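PDB 1DVP: hepatocyte growth factor-regulated tyrosine kinase substrate from Drosophila melanogaster, which is essential for endosome membrane invagination and multivesicular body formation, and inhibits tyrosine kinase receptor signalling by promoting degradation of active receptors. Local coordinates for residues A[2-5]-A[6-9]. Numbering follows the deposited sequence.
Sequences FRSS and FCKN
Ser4 accepts a bond from the backbone N of Cys7 and so forms the N-cap of helix 5-14, the first helix of the VHS domain superhelix. Ser4 OG, flanked by its own backbone N and C (chi1 81°), turns back over the opening turn and takes the Cys7 N-H at 3.2 Å from Cys7 N to Ser4 OG, a nearly straight bond of 164°. Beside it lie CB and SG of Cys7, the sulfur 3.7 Å from Ser4 OG. With an alanine here the hydroxyl is gone, and the Cys7 N-H would probably lose its capping partner, leaving the first turn less firmly held. The backbone carbonyls take over from there, Ser4 O receiving Lys8 N at 3.2 Å and Ser5 O receiving Asn9 N at 3.0 Å. On another side of the turn the hydroxyl of Ser5 and the side-chain ND2 of Asn9 both bond to the carboxylate of Glu32, tying the helix start to helix 23-34, while the Phe6 ring packs between that helix and helix 40-51. Ahead of the cap, the chain folds back so that Phe2 lies against the aliphatic part of Lys8. With CG anti to the backbone N (chi1 169°) and a bend at chi2, the lysine chain crosses one face of the ring in a CH-pi contact, Lys8 CD lying 3.5 Å from the Phe2 ring centroid and displaced toward the rim, 3.2 Å from both CD2 and CE2.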
ATOM      1  N   PHE A   2     -21.191  26.344 -22.376  1.00 54.38           N
ATOM      2  CA  PHE A   2     -20.014  25.516 -22.128  1.00 54.20           C
ATOM      3  C   PHE A   2     -19.427  25.053 -23.431  1.00 53.80           C
ATOM      4  O   PHE A   2     -20.128  24.433 -24.245  1.00 54.05           O
ATOM      5  CB  PHE A   2     -20.379  24.280 -21.300  1.00 54.68           C
ATOM      6  CG  PHE A   2     -20.610  24.573 -19.844  1.00 55.09           C
ATOM      7  CD1 PHE A   2     -19.805  25.502 -19.180  1.00 55.25           C
ATOM      8  CD2 PHE A   2     -21.592  23.887 -19.125  1.00 55.31           C
ATOM      9  CE1 PHE A   2     -19.966  25.740 -17.832  1.00 55.46           C
ATOM     10  CE2 PHE A   2     -21.767  24.114 -17.758  1.00 55.51           C
ATOM     11  CZ  PHE A   2     -20.951  25.043 -17.105  1.00 55.57           C
ATOM     12  N   ARG A   3     -18.150  25.342 -23.644  1.00 53.03           N
ATOM     13  CA  ARG A   3     -17.513  24.895 -24.865  1.00 52.08           C
ATOM     14  C   ARG A   3     -16.371  23.953 -24.535  1.00 51.11           C
ATOM     15  O   ARG A   3     -16.498  22.746 -24.764  1.00 51.18           O
ATOM     16  CB  ARG A   3     -17.022  26.080 -25.688  1.00 52.54           C
ATOM     17  CG  ARG A   3     -17.747  26.185 -27.038  1.00 53.04           C
ATOM     18  CD  ARG A   3     -17.329  25.052 -27.997  1.00 53.40           C
ATOM     19  NE  ARG A   3     -18.478  24.380 -28.605  1.00 53.65           N
ATOM     20  CZ  ARG A   3     -18.399  23.464 -29.570  1.00 53.83           C
ATOM     21  NH1 ARG A   3     -17.214  23.091 -30.060  1.00 53.88           N
ATOM     22  NH2 ARG A   3     -19.513  22.908 -30.053  1.00 53.96           N
ATOM     23  N   SER A   4     -15.274  24.482 -23.991  1.00 49.62           N
ATOM     24  CA  SER A   4     -14.155  23.623 -23.647  1.00 48.10           C
ATOM     25  C   SER A   4     -14.402  22.905 -22.327  1.00 46.99           C
ATOM     26  O   SER A   4     -14.980  23.459 -21.385  1.00 46.83           O
ATOM     27  CB  SER A   4     -12.854  24.411 -23.557  1.00 48.30           C
ATOM     28  OG  SER A   4     -12.729  25.074 -22.310  1.00 48.59           O
ATOM     29  N   SER A   5     -13.980  21.649 -22.293  1.00 45.40           N
ATOM     30  CA  SER A   5     -14.097  20.798 -21.125  1.00 43.94           C
ATOM     31  C   SER A   5     -13.491  21.531 -19.922  1.00 42.99           C
ATOM     32  O   SER A   5     -14.050  21.513 -18.838  1.00 42.88           O
ATOM     33  CB  SER A   5     -13.360  19.467 -21.392  1.00 44.01           C
ATOM     34  OG  SER A   5     -13.287  18.674 -20.231  1.00 43.36           O
ATOM     35  N   PHE A   6     -12.346  22.169 -20.125  1.00 41.82           N
ATOM     36  CA  PHE A   6     -11.709  22.936 -19.074  1.00 40.77           C
ATOM     37  C   PHE A   6     -12.688  23.944 -18.417  1.00 40.19           C
ATOM     38  O   PHE A   6     -12.818  23.975 -17.196  1.00 39.88           O
ATOM     39  CB  PHE A   6     -10.494  23.686 -19.623  1.00 40.46           C
ATOM     40  CG  PHE A   6      -9.984  24.765 -18.712  1.00 40.28           C
ATOM     41  CD1 PHE A   6      -9.313  24.451 -17.536  1.00 40.16           C
ATOM     42  CD2 PHE A   6     -10.216  26.115 -19.008  1.00 40.35           C
ATOM     43  CE1 PHE A   6      -8.889  25.452 -16.671  1.00 40.04           C
ATOM     44  CE2 PHE A   6      -9.791  27.130 -18.142  1.00 40.34           C
ATOM     45  CZ  PHE A   6      -9.130  26.801 -16.973  1.00 40.10           C
ATOM     46  N   CYS A   7     -13.366  24.759 -19.234  1.00 39.44           N
ATOM     47  CA  CYS A   7     -14.283  25.741 -18.693  1.00 38.87           C
ATOM     48  C   CYS A   7     -15.418  25.100 -17.889  1.00 37.95           C
ATOM     49  O   CYS A   7     -15.822  25.627 -16.861  1.00 37.75           O
ATOM     50  CB  CYS A   7     -14.802  26.670 -19.806  1.00 39.38           C
ATOM     51  SG  CYS A   7     -13.585  28.006 -20.176  1.00 41.51           S
ATOM     52  N   LYS A   8     -15.902  23.949 -18.316  1.00 36.67           N
ATOM     53  CA  LYS A   8     -16.963  23.309 -17.555  1.00 35.63           C
ATOM     54  C   LYS A   8     -16.406  22.823 -16.204  1.00 34.80           C
ATOM     55  O   LYS A   8     -17.097  22.847 -15.187  1.00 34.59           O
ATOM     56  CB  LYS A   8     -17.559  22.125 -18.336  1.00 35.97           C
ATOM     57  CG  LYS A   8     -18.492  21.220 -17.500  1.00 36.44           C
ATOM     58  CD  LYS A   8     -19.984  21.404 -17.871  1.00 36.89           C
ATOM     59  CE  LYS A   8     -20.917  20.791 -16.828  1.00 36.96           C
ATOM     60  NZ  LYS A   8     -20.490  19.407 -16.465  1.00 37.03           N
ATOM     61  N   ASN A   9     -15.160  22.361 -16.199  1.00 33.59           N
ATOM     62  CA  ASN A   9     -14.573  21.897 -14.956  1.00 32.49           C
ATOM     63  C   ASN A   9     -14.320  23.096 -14.027  1.00 31.73           C
ATOM     64  O   ASN A   9     -14.503  22.990 -12.835  1.00 31.25           O
ATOM     65  CB  ASN A   9     -13.267  21.102 -15.220  1.00 32.29           C
ATOM     66  CG  ASN A   9     -13.504  19.774 -15.963  1.00 32.33           C
ATOM     67  OD1 ASN A   9     -14.457  19.044 -15.698  1.00 32.25           O
ATOM     68  ND2 ASN A   9     -12.605  19.459 -16.896  1.00 32.53           N
TER